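Local coordinates for protein mRNA interferase (Mycobacterium tuberculosis, PDB 6L2A) that probably acts as the RNA-cleaving toxin of a type II toxin-antitoxin system of the PemK/MazF family, at residues S34-R37 against A38-T41; L110-A113 against L114-H117. The protein carries 6 engineered substitutions. All coordinates share one frame; numbering follows the deposited sequence.

Interaction 1 of 2, residues S34-R37 against A38-T41; sequences SNDR and ANAT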
ATOM      1  N   SER A  34      -2.828   6.008  -5.387  1.00 15.43           N
ATOM      2  CA  SER A  34      -4.110   6.304  -4.766  1.00 14.35           C
ATOM      3  C   SER A  34      -5.049   6.919  -5.803  1.00 15.33           C
ATOM      4  O   SER A  34      -4.616   7.604  -6.731  1.00 13.79           O
ATOM      5  CB  SER A  34      -3.935   7.241  -3.568  1.00 17.56           C
ATOM      6  OG  SER A  34      -3.043   8.306  -3.852  1.00 20.39           O
ATOM      7  N   ASN A  35      -6.345   6.645  -5.653  1.00 16.26           N
ATOM      8  CA  ASN A  35      -7.317   7.124  -6.627  1.00 15.30           C
ATOM      9  C   ASN A  35      -7.395   8.650  -6.605  1.00 17.72           C
ATOM     10  O   ASN A  35      -7.038   9.308  -5.622  1.00 15.22           O
ATOM     11  CB  ASN A  35      -8.695   6.507  -6.369  1.00 16.50           C
ATOM     12  CG  ASN A  35      -9.381   7.086  -5.146  1.00 19.12           C
ATOM     13  OD1 ASN A  35      -9.992   8.151  -5.209  1.00 20.21           O
ATOM     14  ND2 ASN A  35      -9.291   6.378  -4.027  1.00 20.36           N
ATOM     15  N   ASP A  36      -7.873   9.216  -7.715  1.00 14.99           N
ATOM     16  CA  ASP A  36      -7.830  10.664  -7.883  1.00 15.24           C
ATOM     17  C   ASP A  36      -8.898  11.401  -7.083  1.00 19.65           C
ATOM     18  O   ASP A  36      -8.775  12.617  -6.899  1.00 14.56           O
ATOM     19  CB  ASP A  36      -7.944  11.028  -9.364  1.00 15.98           C
ATOM     20  CG  ASP A  36      -6.602  10.994 -10.074  1.00 19.85           C
ATOM     21  OD1 ASP A  36      -5.564  11.015  -9.378  1.00 18.26           O
ATOM     22  OD2 ASP A  36      -6.584  10.952 -11.320  1.00 25.03           O
ATOM     23  N   ARG A  37      -9.941  10.713  -6.607  1.00 17.21           N
ATOM     24  CA  ARG A  37     -10.854  11.365  -5.672  1.00 15.14           C
ATOM     25  C   ARG A  37     -10.162  11.617  -4.340  1.00 14.43           C
ATOM     26  O   ARG A  37     -10.289  12.702  -3.760  1.00 16.19           O
ATOM     27  CB  ARG A  37     -12.120  10.526  -5.474  1.00 15.96           C
ATOM     28  CG  ARG A  37     -12.879  10.229  -6.761  1.00 20.26           C
ATOM     29  CD  ARG A  37     -14.177   9.475  -6.493  1.00 28.77           C
ATOM     30  NE  ARG A  37     -15.214  10.336  -5.926  1.00 32.75           N
ATOM     31  CZ  ARG A  37     -16.093  11.024  -6.650  1.00 41.63           C
ATOM     32  NH1 ARG A  37     -17.001  11.780  -6.048  1.00 39.20           N
ATOM     33  NH2 ARG A  37     -16.065  10.958  -7.974  1.00 33.35           N
ATOM     34  N   ALA A  38      -9.406  10.629  -3.852  1.00 17.43           N
ATOM     35  CA  ALA A  38      -8.608  10.824  -2.647  1.00 22.13           C
ATOM     36  C   ALA A  38      -7.505  11.849  -2.877  1.00 18.50           C
ATOM     37  O   ALA A  38      -7.192  12.645  -1.984  1.00 17.13           O
ATOM     38  CB  ALA A  38      -8.015   9.492  -2.190  1.00 17.30           C
ATOM     39  N   ASN A  39      -6.901  11.843  -4.067  1.00 14.30           N
ATOM     40  CA  ASN A  39      -5.874  12.831  -4.378  1.00 14.05           C
ATOM     41  C   ASN A  39      -6.460  14.237  -4.435  1.00 14.72           C
ATOM     42  O   ASN A  39      -5.867  15.184  -3.909  1.00 14.64           O
ATOM     43  CB  ASN A  39      -5.189  12.485  -5.700  1.00 14.24           C
ATOM     44  CG  ASN A  39      -4.485  11.142  -5.666  1.00 19.41           C
ATOM     45  OD1 ASN A  39      -4.127  10.636  -4.602  1.00 14.97           O
ATOM     46  ND2 ASN A  39      -4.276  10.559  -6.842  1.00 14.40           N
ATOM     47  N   ALA A  40      -7.624  14.391  -5.078  1.00 13.31           N
ATOM     48  CA  ALA A  40      -8.266  15.700  -5.157  1.00 16.81           C
ATOM     49  C   ALA A  40      -8.644  16.225  -3.778  1.00 21.31           C
ATOM     50  O   ALA A  40      -8.632  17.443  -3.553  1.00 17.19           O
ATOM     51  CB  ALA A  40      -9.505  15.628  -6.051  1.00 17.46           C
ATOM     52  N   THR A  41      -8.988  15.328  -2.850  1.00 18.23           N
ATOM     53  CA  THR A  41      -9.313  15.753  -1.491  1.00 18.84           C
ATOM     54  C   THR A  41      -8.081  16.290  -0.776  1.00 21.35           C
ATOM     55  O   THR A  41      -8.155  17.315  -0.085  1.00 24.27           O
ATOM     56  CB  THR A  41      -9.919  14.589  -0.704  1.00 23.46           C
ATOM     57  OG1 THR A  41     -11.077  14.096  -1.389  1.00 22.11           O
ATOM     58  CG2 THR A  41     -10.321  15.040   0.696  1.00 22.22           C
TER

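Interaction 2 of 2, residues L110-A113 against L114-H117; sequences LDEA and LKLH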
ATOM      1  N   LEU A 110       0.619  -1.752 -13.850  1.00 17.58           N
ATOM      2  CA  LEU A 110       0.768  -1.533 -12.416  1.00 16.43           C
ATOM      3  C   LEU A 110      -0.497  -1.915 -11.659  1.00 16.58           C
ATOM      4  O   LEU A 110      -0.413  -2.405 -10.528  1.00 14.68           O
ATOM      5  CB  LEU A 110       1.143  -0.077 -12.140  1.00 18.90           C
ATOM      6  CG  LEU A 110       1.512   0.290 -10.703  1.00 17.18           C
ATOM      7  CD1 LEU A 110       2.520  -0.701 -10.122  1.00 15.03           C
ATOM      8  CD2 LEU A 110       2.074   1.700 -10.673  1.00 14.25           C
ATOM      9  N   ASP A 111      -1.673  -1.707 -12.260  1.00 15.26           N
ATOM     10  CA  ASP A 111      -2.905  -2.187 -11.642  1.00 17.43           C
ATOM     11  C   ASP A 111      -2.855  -3.694 -11.423  1.00 22.45           C
ATOM     12  O   ASP A 111      -3.240  -4.187 -10.356  1.00 18.70           O
ATOM     13  CB  ASP A 111      -4.119  -1.825 -12.500  1.00 19.68           C
ATOM     14  CG  ASP A 111      -4.365  -0.331 -12.574  1.00 23.99           C
ATOM     15  OD1 ASP A 111      -3.780   0.423 -11.767  1.00 15.45           O
ATOM     16  OD2 ASP A 111      -5.164   0.088 -13.438  1.00 20.83           O
ATOM     17  N   GLU A 112      -2.380  -4.442 -12.423  1.00 17.32           N
ATOM     18  CA  GLU A 112      -2.305  -5.893 -12.289  1.00 17.81           C
ATOM     19  C   GLU A 112      -1.264  -6.302 -11.256  1.00 17.66           C
ATOM     20  O   GLU A 112      -1.479  -7.251 -10.492  1.00 17.61           O
ATOM     21  CB  GLU A 112      -2.001  -6.529 -13.644  1.00 24.14           C
ATOM     22  CG  GLU A 112      -3.153  -6.450 -14.627  1.00 30.28           C
ATOM     23  CD  GLU A 112      -4.367  -7.218 -14.149  1.00 38.83           C
ATOM     24  OE1 GLU A 112      -4.223  -8.414 -13.818  1.00 50.87           O
ATOM     25  OE2 GLU A 112      -5.466  -6.626 -14.100  1.00 50.41           O
ATOM     26  N   ALA A 113      -0.128  -5.600 -11.215  1.00 13.67           N
ATOM     27  CA  ALA A 113       0.897  -5.906 -10.221  1.00 12.69           C
ATOM     28  C   ALA A 113       0.394  -5.624  -8.811  1.00 16.83           C
ATOM     29  O   ALA A 113       0.701  -6.369  -7.872  1.00 17.75           O
ATOM     30  CB  ALA A 113       2.165  -5.106 -10.511  1.00 13.91           C
ATOM     31  N   LEU A 114      -0.381  -4.552  -8.642  1.00 15.15           N
ATOM     32  CA  LEU A 114      -0.954  -4.253  -7.334  1.00 13.38           C
ATOM     33  C   LEU A 114      -1.968  -5.310  -6.921  1.00 16.92           C
ATOM     34  O   LEU A 114      -1.980  -5.747  -5.764  1.00 17.43           O
ATOM     35  CB  LEU A 114      -1.596  -2.866  -7.351  1.00 21.19           C
ATOM     36  CG  LEU A 114      -0.627  -1.683  -7.367  1.00 18.74           C
ATOM     37  CD1 LEU A 114      -1.357  -0.402  -7.744  1.00 21.09           C
ATOM     38  CD2 LEU A 114       0.051  -1.539  -6.015  1.00 16.56           C
ATOM     39  N   LYS A 115      -2.832  -5.730  -7.850  1.00 19.78           N
ATOM     40  CA  LYS A 115      -3.808  -6.767  -7.529  1.00 13.90           C
ATOM     41  C   LYS A 115      -3.122  -8.081  -7.183  1.00 16.25           C
ATOM     42  O   LYS A 115      -3.537  -8.781  -6.250  1.00 18.25           O
ATOM     43  CB  LYS A 115      -4.779  -6.957  -8.696  1.00 18.14           C
ATOM     44  CG  LYS A 115      -5.663  -5.751  -8.959  1.00 16.10           C
ATOM     45  CD  LYS A 115      -6.849  -6.122  -9.822  1.00 27.27           C
ATOM     46  CE  LYS A 115      -6.395  -6.835 -11.079  1.00 29.68           C
ATOM     47  NZ  LYS A 115      -7.511  -7.578 -11.723  1.00 42.59           N
ATOM     48  N   LEU A 116      -2.064  -8.430  -7.918  1.00 11.51           N
ATOM     49  CA  LEU A 116      -1.308  -9.637  -7.604  1.00 20.78           C
ATOM     50  C   LEU A 116      -0.675  -9.544  -6.221  1.00 14.80           C
ATOM     51  O   LEU A 116      -0.793 -10.469  -5.408  1.00 15.84           O
ATOM     52  CB  LEU A 116      -0.234  -9.874  -8.666  1.00 11.00           C
ATOM     53  CG  LEU A 116       0.725 -11.027  -8.362  1.00 20.05           C
ATOM     54  CD1 LEU A 116       0.044 -12.374  -8.565  1.00 25.78           C
ATOM     55  CD2 LEU A 116       1.985 -10.920  -9.205  1.00 23.58           C
ATOM     56  N   HIS A 117       0.002  -8.431  -5.935  1.00 15.39           N
ATOM     57  CA  HIS A 117       0.694  -8.307  -4.658  1.00 17.56           C
ATOM     58  C   HIS A 117      -0.281  -8.337  -3.490  1.00 18.68           C
ATOM     59  O   HIS A 117       0.035  -8.877  -2.424  1.00 17.90           O
ATOM     60  CB  HIS A 117       1.518  -7.022  -4.611  1.00 14.74           C
ATOM     61  CG  HIS A 117       2.135  -6.764  -3.271  1.00 14.89           C
ATOM     62  ND1 HIS A 117       3.089  -7.593  -2.721  1.00 17.81           N
ATOM     63  CD2 HIS A 117       1.915  -5.786  -2.361  1.00 18.63           C
ATOM     64  CE1 HIS A 117       3.443  -7.126  -1.537  1.00 18.54           C
ATOM     65  NE2 HIS A 117       2.743  -6.032  -1.293  1.00 17.11           N
TER

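Interaction 1 of 2, residues S34-R37 against A38-T41
N35 holds A38 at the start of helix 36-45. N35 OD1 accepts from A38 N at 2.9 Å, and the bond is fairly straight, 160° at the hydrogen. The A38 nitrogen sits above the plane of the side-chain carbonyl. The torsion of N35 allows this: with chi1 at 73°, CG lies between the backbone N and the carbonyl carbon, and the amide folds back over the first turn. The other end of that amide points elsewhere, for N35 ND2 donates to H117 O of the second subunit.

N39 comes next and uses both ends of its side chain. N39 OD1 accepts from S34 OG at 2.7 Å, with the hydroxyl in the carbonyl plane and on a lone pair. Its ND2 gives two bonds. N39 ND2 lies 2.9 Å from D36 OD1, which is close to the N39 amide plane and accepts on the anti lone pair of the carboxylate. N39 ND2 is also 3.0 Å from S34 O, in a more bent bond, 130° at the hydrogen. Together these three bonds should fix the rotation of the buried amide. S34 OG is also bonded to T51 N, and D36 OD1 to R8 N. The N39 backbone N donates to N35 O.

A40 N continues the helical pattern with a bond to D36 O. T41 then places two donors on R37 O. T41 OG1 lies 2.9 Å from R37 O. T41 N donates to the same oxygen, and the two approach from opposite faces of the carbonyl plane. The hydroxyl gets there by lying anti to its own carbonyl carbon.

This is a helix N-terminus with an asparagine N-cap, tied by the N39 amide to the segment leading out of strand 28-32 in the MazF-like fold.

Interaction 2 of 2, residues L110-A113 against L114-H117
E112 and K115 lie side by side on the outer face of helix 104-117 and point the same way. Their charged ends form a salt bridge, with E112 OE2 3.3 Å from K115 NZ. K115 CE is just as near, 3.2 Å from E112 OE2, and the carboxylate therefore meets the end of the chain as well as the ammonium group. Bends in both chains bring this about, at chi2 of E112 (-63°) and at chi3 of K115 (-52°).

On another face L110 meets L114. L110 CG touches L114 CD1 at 4.2 Å, a light apolar contact one turn apart. L114 CG also rests 3.2 Å from L110 O.

The backbone spaces these pairs. Four successive bonds run from L114, K115, L116 and H117 N to the carbonyl oxygens four residues earlier, each near 160° at the hydrogen. L114 N to L110 O is 2.9 Å and K115 N to D111 O is 3.0 Å.

Further out, D111 OD1 forms a salt bridge with R8 NH2. H117 NE2 bonds T51 OG1 of the second subunit, while L120 of that subunit packs on D111, L114 and K115. Within its own chain the helix lies over strand 66-69, where L110 and A113 touch V67; L110 also meets V33, just beyond strand 28-32.

Interactions 1 and 2 are both single-helix contacts, at the start of helix 36-45 and in the last turns of helix 104-117. Their centres are 19 Å apart and they do not touch within the chain. Both are partly buried. Interaction 1 is mainly polar, with amide, hydroxyl and carboxylate side chains bonding one another and the backbone at a helix start. Interaction 2 combines regular backbone bonds with a leucine pair on the buried face and an ion pair on the outer one. Across the dimer the two regions meet: N35 and S34 of one subunit contact H117 of the other. R8 also links them: the R8 backbone N bonds the D36 carboxylate, and the R8 guanidinium pairs with D111.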